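Local coordinates for protein SYE1 (Shewanella oneidensis, PDB 4AWT) that binds flavin mononucleotide and, like other Old Yellow Enzyme relatives, probably reduces activated carbon-carbon double bonds using NADH or NADPH, at residues 267-272 with 296-301; 235-240 with 279-284. The protein carries 1 engineered substitution. All blocks are in the same frame, centred on the assembly; numbering follows the deposited sequence. Where two conformers were deposited one is given.

Interaction 1: residues 267-272 with 296-301; sequences LHIAEV and LIYAGR. With FMN (flavin mononucleotide), chain B; SO4 (sulfate ion), chain C.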
ATOM      1  N   LEU A 267       5.572  10.353  -0.193  1.00  5.20           N
ATOM      2  CA  LEU A 267       5.029   9.817  -1.445  1.00  5.09           C
ATOM      3  C   LEU A 267       5.805   8.537  -1.712  1.00  4.74           C
ATOM      4  O   LEU A 267       7.035   8.545  -1.718  1.00  5.80           O
ATOM      5  CB  LEU A 267       5.202  10.813  -2.591  1.00  5.33           C
ATOM      6  CG  LEU A 267       4.763  10.338  -3.950  1.00  6.25           C
ATOM      7  CD1 LEU A 267       3.324   9.932  -3.989  1.00  9.09           C
ATOM      8  CD2 LEU A 267       5.037  11.425  -4.994  1.00  7.45           C
ATOM      9  N   HIS A 268       5.074   7.454  -1.937  1.00  4.95           N
ATOM     10  CA  HIS A 268       5.626   6.118  -2.126  1.00  4.72           C
ATOM     11  C   HIS A 268       5.288   5.652  -3.539  1.00  4.98           C
ATOM     12  O   HIS A 268       4.119   5.580  -3.898  1.00  5.35           O
ATOM     13  CB  HIS A 268       5.033   5.226  -1.047  1.00  4.76           C
ATOM     14  CG  HIS A 268       5.538   3.818  -0.978  1.00  5.06           C
ATOM     15  ND1 HIS A 268       5.105   2.971   0.013  1.00  5.20           N
ATOM     16  CD2 HIS A 268       6.441   3.099  -1.689  1.00  5.14           C
ATOM     17  CE1 HIS A 268       5.761   1.831  -0.133  1.00  5.48           C
ATOM     18  NE2 HIS A 268       6.579   1.834  -1.156  1.00  5.55           N
ATOM     19  N   ILE A 269       6.323   5.393  -4.322  1.00  5.04           N
ATOM     20  CA  ILE A 269       6.181   4.954  -5.697  1.00  5.21           C
ATOM     21  C   ILE A 269       6.383   3.439  -5.756  1.00  5.36           C
ATOM     22  O   ILE A 269       7.469   2.935  -5.391  1.00  6.13           O
ATOM     23  CB  ILE A 269       7.158   5.670  -6.624  1.00  5.75           C
ATOM     24  CG1 ILE A 269       7.013   7.183  -6.537  1.00  6.46           C
ATOM     25  CG2 ILE A 269       7.027   5.147  -8.043  1.00  6.67           C
ATOM     26  CD1 ILE A 269       5.664   7.733  -6.919  1.00  7.74           C
ATOM     27  N   ALA A 270       5.357   2.731  -6.213  1.00  5.59           N
ATOM     28  CA  ALA A 270       5.429   1.297  -6.441  1.00  5.76           C
ATOM     29  C   ALA A 270       5.934   1.100  -7.872  1.00  5.66           C
ATOM     30  O   ALA A 270       5.196   1.238  -8.855  1.00  6.46           O
ATOM     31  CB  ALA A 270       4.076   0.663  -6.254  1.00  6.50           C
ATOM     32  N   GLU A 271       7.240   0.898  -7.992  1.00  6.07           N
ATOM     33  CA  GLU A 271       7.945   0.881  -9.251  1.00  6.25           C
ATOM     34  C   GLU A 271       7.847  -0.421 -10.015  1.00  6.27           C
ATOM     35  O   GLU A 271       8.040  -0.451 -11.240  1.00  7.19           O
ATOM     36  CB  GLU A 271       9.427   1.268  -8.951  1.00  7.25           C
ATOM     37  CG  GLU A 271      10.329   1.438 -10.118  1.00  7.91           C
ATOM     38  CD  GLU A 271      11.678   1.991  -9.739  1.00  7.60           C
ATOM     39  OE1 GLU A 271      11.867   2.330  -8.533  1.00  8.45           O
ATOM     40  OE2 GLU A 271      12.537   2.085 -10.625  1.00  9.48           O
ATOM     41  N   VAL A 272       7.597  -1.511  -9.303  1.00  6.57           N
ATOM     42  CA  VAL A 272       7.399  -2.850  -9.856  1.00  6.84           C
ATOM     43  C   VAL A 272       6.188  -3.439  -9.183  1.00  6.71           C
ATOM     44  O   VAL A 272       6.020  -3.236  -7.965  1.00  7.35           O
ATOM     45  CB  VAL A 272       8.622  -3.745  -9.599  1.00  7.05           C
ATOM     46  CG1 VAL A 272       8.372  -5.175 -10.073  1.00  8.17           C
ATOM     47  CG2 VAL A 272       9.879  -3.168 -10.229  1.00  7.60           C
ATOM     48  N   LEU A 296      10.477  10.782  -0.216  1.00  5.65           N
ATOM     49  CA  LEU A 296      10.142   9.993  -1.384  0.52  5.71           C
ATOM     50  C   LEU A 296      10.646   8.575  -1.181  1.00  5.83           C
ATOM     51  O   LEU A 296      11.833   8.339  -0.921  1.00  6.77           O
ATOM     52  CB  LEU A 296      10.733  10.791  -2.552  0.52  6.44           C
ATOM     53  CG  LEU A 296      10.416  10.322  -3.952  0.52  5.92           C
ATOM     54  CD1 LEU A 296       8.919  10.172  -4.183  0.52  6.17           C
ATOM     55  CD2 LEU A 296      10.991  11.298  -4.980  0.52  7.65           C
ATOM     56  N   ILE A 297       9.731   7.619  -1.286  1.00  5.86           N
ATOM     57  CA  ILE A 297       9.987   6.213  -1.085  1.00  5.81           C
ATOM     58  C   ILE A 297       9.767   5.489  -2.403  1.00  5.42           C
ATOM     59  O   ILE A 297       8.754   5.735  -3.057  1.00  6.12           O
ATOM     60  CB  ILE A 297       9.055   5.610  -0.013  1.00  5.90           C
ATOM     61  CG1 ILE A 297       9.007   6.459   1.242  1.00  7.12           C
ATOM     62  CG2 ILE A 297       9.423   4.170   0.247  1.00  6.71           C
ATOM     63  CD1 ILE A 297       8.123   5.944   2.346  1.00  8.64           C
ATOM     64  N   TYR A 298      10.681   4.601  -2.800  1.00  5.46           N
ATOM     65  CA  TYR A 298      10.474   3.715  -3.942  1.00  5.34           C
ATOM     66  C   TYR A 298      10.567   2.276  -3.469  1.00  5.23           C
ATOM     67  O   TYR A 298      11.395   1.956  -2.623  1.00  5.60           O
ATOM     68  CB  TYR A 298      11.512   3.930  -5.046  1.00  5.93           C
ATOM     69  CG  TYR A 298      11.291   5.155  -5.884  1.00  5.80           C
ATOM     70  CD1 TYR A 298      11.598   6.422  -5.439  1.00  7.74           C
ATOM     71  CD2 TYR A 298      10.771   5.036  -7.152  1.00  6.58           C
ATOM     72  CE1 TYR A 298      11.422   7.525  -6.230  1.00  9.62           C
ATOM     73  CE2 TYR A 298      10.556   6.160  -7.954  1.00  7.55           C
ATOM     74  CZ  TYR A 298      10.889   7.413  -7.481  1.00  8.02           C
ATOM     75  OH  TYR A 298      10.704   8.458  -8.315  1.00 10.54           O
ATOM     76  N   ALA A 299       9.785   1.408  -4.117  1.00  5.43           N
ATOM     77  CA  ALA A 299       9.912  -0.025  -3.919  1.00  5.50           C
ATOM     78  C   ALA A 299       9.733  -0.721  -5.265  1.00  5.40           C
ATOM     79  O   ALA A 299       8.927  -0.286  -6.093  1.00  6.56           O
ATOM     80  CB  ALA A 299       8.861  -0.576  -2.962  1.00  6.42           C
ATOM     81  N   GLY A 300      10.463  -1.808  -5.452  1.00  5.67           N
ATOM     82  CA  GLY A 300      10.310  -2.672  -6.618  1.00  6.06           C
ATOM     83  C   GLY A 300      11.684  -3.119  -7.114  1.00  6.15           C
ATOM     84  O   GLY A 300      12.408  -2.363  -7.717  1.00  6.87           O
ATOM     85  N   ARG A 301      11.984  -4.393  -6.808  1.00  6.24           N
ATOM     86  CA  ARG A 301      13.213  -5.028  -7.281  0.58  6.66           C
ATOM     87  C   ARG A 301      14.484  -4.303  -6.826  1.00  7.13           C
ATOM     88  O   ARG A 301      15.512  -4.400  -7.495  1.00  9.19           O
ATOM     89  CB  ARG A 301      13.240  -5.327  -8.767  0.58  7.50           C
ATOM     90  CG  ARG A 301      12.186  -6.322  -9.191  0.58  7.67           C
ATOM     91  CD  ARG A 301      12.300  -7.665  -8.527  0.58  9.65           C
ATOM     92  NE  ARG A 301      11.513  -8.689  -9.240  0.58  9.42           N
ATOM     93  CZ  ARG A 301      11.205  -9.878  -8.733  0.58  8.76           C
ATOM     94  NH1 ARG A 301      11.541 -10.233  -7.528  0.58  9.59           N
ATOM     95  NH2 ARG A 301      10.508 -10.705  -9.517  0.58 12.03           N
TER
HETATM   96  N1  FMN B 500       1.440  -3.482  -2.309  1.00  5.18           N
HETATM   97  C2  FMN B 500       0.564  -2.704  -1.683  1.00  5.20           C
HETATM   98  O2  FMN B 500       0.533  -1.457  -1.863  1.00  5.40           O
HETATM   99  N3  FMN B 500      -0.351  -3.256  -0.799  1.00  5.40           N
HETATM  100  C4  FMN B 500      -0.408  -4.612  -0.521  1.00  5.30           C
HETATM  101  O4  FMN B 500      -1.199  -5.014   0.372  1.00  6.06           O
HETATM  102  C4A FMN B 500       0.442  -5.425  -1.269  1.00  5.42           C
HETATM  103  N5  FMN B 500       0.392  -6.811  -1.130  1.00  6.04           N
HETATM  104  C5A FMN B 500       1.528  -7.549  -1.561  1.00  5.73           C
HETATM  105  C6  FMN B 500       1.655  -8.871  -1.214  1.00  6.52           C
HETATM  106  C7  FMN B 500       2.781  -9.638  -1.596  1.00  6.70           C
HETATM  107  C7M FMN B 500       2.906 -11.048  -1.070  1.00  8.76           C
HETATM  108  C8  FMN B 500       3.729  -9.046  -2.374  1.00  6.42           C
HETATM  109  C8M FMN B 500       4.982  -9.783  -2.801  1.00  8.28           C
HETATM  110  C9  FMN B 500       3.603  -7.692  -2.749  1.00  6.03           C
HETATM  111  C9A FMN B 500       2.510  -6.926  -2.340  1.00  5.63           C
HETATM  112  N10 FMN B 500       2.410  -5.556  -2.660  1.00  5.60           N
HETATM  113  C10 FMN B 500       1.415  -4.798  -2.072  1.00  5.36           C
HETATM  114  C1' FMN B 500       3.484  -4.917  -3.425  1.00  5.53           C
HETATM  115  C2' FMN B 500       4.751  -4.645  -2.593  1.00  5.16           C
HETATM  116  O2' FMN B 500       4.516  -3.624  -1.639  1.00  5.37           O
HETATM  117  C3' FMN B 500       5.916  -4.178  -3.443  1.00  5.38           C
HETATM  118  O3' FMN B 500       5.677  -2.903  -4.020  1.00  5.56           O
HETATM  119  C4' FMN B 500       6.342  -5.155  -4.554  1.00  5.69           C
HETATM  120  O4' FMN B 500       6.399  -6.493  -4.085  1.00  5.99           O
HETATM  121  C5' FMN B 500       7.628  -4.731  -5.237  1.00  5.87           C
HETATM  122  O5' FMN B 500       8.734  -4.722  -4.318  1.00  5.68           O
HETATM  123  P   FMN B 500       9.751  -5.976  -4.282  1.00  5.71           P
HETATM  124  O1P FMN B 500       8.967  -7.147  -3.745  1.00  5.88           O
HETATM  125  O2P FMN B 500      10.229  -6.211  -5.698  1.00  6.22           O
HETATM  126  O3P FMN B 500      10.833  -5.507  -3.342  1.00  5.95           O
HETATM  127  S   SO4 C 501       9.505 -13.616  -7.287  1.00 15.72           S
HETATM  128  O1  SO4 C 501       8.070 -13.079  -7.137  1.00 16.03           O
HETATM  129  O2  SO4 C 501       9.964 -13.323  -8.602  1.00 23.46           O
HETATM  130  O3  SO4 C 501      10.444 -12.656  -6.484  1.00 21.60           O
HETATM  131  O4  SO4 C 501       9.747 -14.886  -6.668  1.00 20.73           O

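Interaction 2: residues 235-240 with 279-284; sequences APLTTL and DTPVSF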
ATOM      1  N   ALA A 235       1.371   4.371  -8.504  1.00  5.89           N
ATOM      2  CA  ALA A 235       1.997   3.473  -9.462  1.00  6.29           C
ATOM      3  C   ALA A 235       1.903   4.077 -10.848  1.00  6.41           C
ATOM      4  O   ALA A 235       0.986   3.779 -11.620  1.00  7.46           O
ATOM      5  CB  ALA A 235       1.356   2.124  -9.436  1.00  7.36           C
ATOM      6  N   PRO A 236       2.827   4.962 -11.215  1.00  6.72           N
ATOM      7  CA  PRO A 236       2.683   5.678 -12.486  1.00  7.20           C
ATOM      8  C   PRO A 236       2.708   4.783 -13.707  1.00  7.46           C
ATOM      9  O   PRO A 236       2.005   5.098 -14.686  1.00  9.62           O
ATOM     10  CB  PRO A 236       3.869   6.645 -12.482  1.00  8.08           C
ATOM     11  CG  PRO A 236       4.178   6.879 -11.022  1.00  9.08           C
ATOM     12  CD  PRO A 236       3.925   5.507 -10.386  1.00  7.20           C
ATOM     13  N   LEU A 237       3.550   3.742 -13.719  1.00  7.03           N
ATOM     14  CA  LEU A 237       3.867   3.077 -14.950  1.00  7.28           C
ATOM     15  C   LEU A 237       3.490   1.598 -14.974  1.00  7.73           C
ATOM     16  O   LEU A 237       3.374   1.013 -16.075  1.00  9.54           O
ATOM     17  CB  LEU A 237       5.348   3.193 -15.296  1.00  7.75           C
ATOM     18  CG  LEU A 237       5.825   4.614 -15.528  1.00  9.14           C
ATOM     19  CD1 LEU A 237       7.322   4.575 -15.815  1.00 11.73           C
ATOM     20  CD2 LEU A 237       5.112   5.295 -16.669  1.00 13.87           C
ATOM     21  N   THR A 238       3.310   0.945 -13.855  1.00  7.51           N
ATOM     22  CA  THR A 238       2.828  -0.432 -13.863  1.00  7.77           C
ATOM     23  C   THR A 238       1.340  -0.438 -14.237  1.00  8.00           C
ATOM     24  O   THR A 238       0.629   0.529 -14.050  1.00  8.88           O
ATOM     25  CB  THR A 238       3.077  -1.130 -12.530  1.00  7.50           C
ATOM     26  OG1 THR A 238       2.422  -0.350 -11.518  1.00  7.60           O
ATOM     27  CG2 THR A 238       4.552  -1.282 -12.222  1.00  8.13           C
ATOM     28  N   THR A 239       0.942  -1.552 -14.823  1.00  8.59           N
ATOM     29  CA  THR A 239      -0.395  -1.723 -15.403  1.00  8.86           C
ATOM     30  C   THR A 239      -0.963  -3.096 -15.128  1.00  9.03           C
ATOM     31  O   THR A 239      -2.036  -3.463 -15.657  1.00  9.74           O
ATOM     32  CB  THR A 239      -0.354  -1.469 -16.924  1.00 10.22           C
ATOM     33  OG1 THR A 239       0.507  -2.476 -17.510  1.00 12.09           O
ATOM     34  CG2 THR A 239       0.103  -0.075 -17.266  1.00 10.45           C
ATOM     35  N   LEU A 240      -0.299  -3.902 -14.295  1.00  9.74           N
ATOM     36  CA  LEU A 240      -0.656  -5.286 -14.137  1.00  9.58           C
ATOM     37  C   LEU A 240      -2.104  -5.509 -13.762  1.00  9.29           C
ATOM     38  O   LEU A 240      -2.740  -6.455 -14.238  1.00 10.34           O
ATOM     39  CB  LEU A 240       0.267  -5.894 -13.033  1.00 10.47           C
ATOM     40  CG  LEU A 240       0.112  -7.375 -12.825  1.00 11.29           C
ATOM     41  CD1 LEU A 240       0.561  -8.155 -14.041  1.00 14.28           C
ATOM     42  CD2 LEU A 240       0.903  -7.749 -11.581  1.00 14.69           C
ATOM     43  N   ASP A 279      10.282   0.264 -17.623  1.00 12.38           N
ATOM     44  CA  ASP A 279      11.364   1.240 -17.598  0.74 14.83           C
ATOM     45  C   ASP A 279      10.825   2.493 -16.954  1.00 12.37           C
ATOM     46  O   ASP A 279       9.809   3.032 -17.396  1.00 14.48           O
ATOM     47  CB  ASP A 279      11.784   1.514 -19.027  0.74 18.70           C
ATOM     48  CG  ASP A 279      12.816   2.644 -19.124  0.74 22.91           C
ATOM     49  OD1 ASP A 279      13.824   2.399 -18.416  0.74 31.18           O
ATOM     50  OD2 ASP A 279      12.693   3.665 -19.820  0.74 35.83           O
ATOM     51  N   THR A 280      11.485   2.946 -15.926  1.00 10.98           N
ATOM     52  CA  THR A 280      11.083   4.136 -15.184  1.00 10.28           C
ATOM     53  C   THR A 280      12.226   5.113 -15.299  1.00 10.86           C
ATOM     54  O   THR A 280      13.185   5.054 -14.506  1.00 12.42           O
ATOM     55  CB  THR A 280      10.803   3.774 -13.742  1.00 10.07           C
ATOM     56  OG1 THR A 280       9.826   2.713 -13.721  1.00 10.70           O
ATOM     57  CG2 THR A 280      10.217   4.917 -12.968  1.00 10.63           C
ATOM     58  N   PRO A 281      12.178   6.017 -16.308  1.00 11.54           N
ATOM     59  CA  PRO A 281      13.357   6.816 -16.604  1.00 12.94           C
ATOM     60  C   PRO A 281      13.819   7.647 -15.440  1.00 11.19           C
ATOM     61  O   PRO A 281      13.019   8.240 -14.704  1.00 10.29           O
ATOM     62  CB  PRO A 281      12.877   7.707 -17.780  1.00 17.65           C
ATOM     63  CG  PRO A 281      11.792   6.857 -18.443  1.00 18.63           C
ATOM     64  CD  PRO A 281      11.113   6.205 -17.294  1.00 13.41           C
ATOM     65  N   VAL A 282      15.141   7.775 -15.307  1.00 11.48           N
ATOM     66  CA  VAL A 282      15.692   8.652 -14.299  1.00 10.63           C
ATOM     67  C   VAL A 282      15.188  10.063 -14.467  1.00  9.42           C
ATOM     68  O   VAL A 282      14.927  10.726 -13.468  1.00  9.38           O
ATOM     69  CB  VAL A 282      17.240   8.561 -14.312  1.00 11.98           C
ATOM     70  CG1 VAL A 282      17.822   9.627 -13.422  1.00 13.38           C
ATOM     71  CG2 VAL A 282      17.732   7.206 -13.857  1.00 17.07           C
ATOM     72  N   SER A 283      15.027  10.557 -15.682  1.00 10.20           N
ATOM     73  CA  SER A 283      14.523  11.916 -15.908  0.74 10.29           C
ATOM     74  C   SER A 283      13.147  12.085 -15.267  1.00  9.14           C
ATOM     75  O   SER A 283      12.846  13.154 -14.713  1.00  9.29           O
ATOM     76  CB  SER A 283      14.456  12.243 -17.393  0.74 13.39           C
ATOM     77  OG  SER A 283      13.690  11.275 -18.087  0.74 15.87           O
ATOM     78  N   PHE A 284      12.341  11.071 -15.362  1.00  9.61           N
ATOM     79  CA  PHE A 284      10.995  11.095 -14.759  1.00  9.32           C
ATOM     80  C   PHE A 284      11.104  11.062 -13.234  1.00  7.91           C
ATOM     81  O   PHE A 284      10.445  11.837 -12.534  1.00  8.55           O
ATOM     82  CB  PHE A 284      10.180   9.950 -15.276  1.00 10.45           C
ATOM     83  CG  PHE A 284       8.801   9.799 -14.677  1.00 10.23           C
ATOM     84  CD1 PHE A 284       7.969  10.850 -14.364  1.00 10.34           C
ATOM     85  CD2 PHE A 284       8.330   8.553 -14.424  1.00 13.21           C
ATOM     86  CE1 PHE A 284       6.721  10.645 -13.832  1.00 10.64           C
ATOM     87  CE2 PHE A 284       7.072   8.320 -13.903  1.00 13.49           C
ATOM     88  CZ  PHE A 284       6.249   9.415 -13.590  1.00 13.67           C
TER

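Interaction 1: residues 267-272 with 296-301
His268 swings its CG anti to the backbone N (chi1 -176°), and Ile297 holds CG2 in the same anti position, which sets this methyl over one face of the imidazole. Ile297 CG2 stands 4.0 Å from the centroid of the His268 ring as a CH-pi contact displaced toward the rim, while Ala299 CB meets the ring at its edge. On the other sheet face Tyr298 has CG beside its backbone N (chi1 -76°), and its ring lies alongside Ile269, whose CB sits over one face, 4.0 Å from the centroid. Glu271, extended beyond CG, brings OE1 to 3.2 Å from Tyr298 CD2, its carboxylate turned 72° against the ring; OE1 is hydrogen-bonded to Tyr302 and OE2 forms a salt bridge with Lys285. Between the two layers of side chains run parallel strands 267-270 and 296-299, adjacent in the barrel and linked through helix 282-291 as a beta-alpha-beta unit; backbone bonds join Ile297 N to Leu267 O, Ile269 N to Ile297 O, and Ala299 N to Ile269 O. Glu271 N continues the ladder, 2.8 Å from Ala299 O. Val272 CB rests 3.6 Å from Gly300 CA; a side chain at Gly300 would collide with Val272 N. An alanine in place of His268 would probably leave Glu179 OE1 without its hydrogen-bond partner ND1 and open a gap beside the Ile297 methyl. At the C-terminal ends of the strands Arg301 N donates to FMN O2P at 2.8 Å. Farther out its guanidinium, in one of two conformers, bonds edge-on to a sulfate, probably from the crystallisation liquor (NH1 to O3, NH2 to O2). The amide thus holds the cofactor phosphate, while in that conformer the sulfate, also bonded to Arg323, would probably ease repulsion between the arginines.

Interaction 2: residues 235-240 with 279-284
Leu237 and Pro236, in the loop after strand 230-234, meet the residues that lead into helix 282-291. The closely packed part is gathered around one methyl: Leu237 CD1 is 3.3 Å from Asp279 O and 3.8 Å from Thr280 OG1, and it reaches on to Phe284 CE2. Leu237 CG lies anti to its carbonyl carbon (chi1 -63°), and CD1 continues anti along the side chain (chi2 178°), which extends the methyl across to the other segment. Thr280 meets it obliquely with OG1, CB and CG2, while its hydroxyl is hydrogen-bonded to Pro278 O. Deeper in, Pro236 CB comes to the edge of the Phe284 ring, near its plane and 3.8 Å from CZ. Phe284 carries CG anti to its backbone N (chi1 176°), its CB directed from the first turn of the helix toward the loop. Ile249 and Thr253 of helix 248-261 also touch the ring, and Tyr252 of that helix packs on Pro236. The outer side is looser: Asp279 is exposed and its CB points away from the loop, so its backbone rather than its carboxylate meets Leu237, and Pro281 CD is 4.4 Å from Leu237 CD1. No hydrogen bond joins the two segments; their contact is apolar apart from the oxygens that the Leu237 methyl approaches. Pro281 occupies the N-cap position, and its O accepts a weak bond from Phe284 N at 3.0 Å, within the first turn. The contact is plain packing of a TIM barrel: the loop leaving the C-terminal end of strand 230-234 meets the N-terminal end of helix 282-291, the helix that follows the neighbouring strand 266-270 in the beta/alpha series.

Overall arrangement
Interactions 1 and 2 are neighbours in the parallel eight-stranded barrel, their centres about 10 Å apart. Helix 282-291, whose start belongs to interaction 2, connects the two strands paired in interaction 1, making a beta-alpha-beta unit. The two contacts touch directly: Ile269 CG2 packs on Pro236 CD at 3.9 Å, Glu271 CG lies 3.9 Å from Thr280 OG1, and Glu271 O is 3.7 Å from Thr238 CG2. Interaction 1 reaches FMN through Val272, Gly300 and Arg301, whereas interaction 2 lies farther from the cofactor, with the Pro236 side chain about 11 Å from FMN. Arg233, an FMN ligand on strand 230-234, lies close to His268 and precedes the loop of interaction 2.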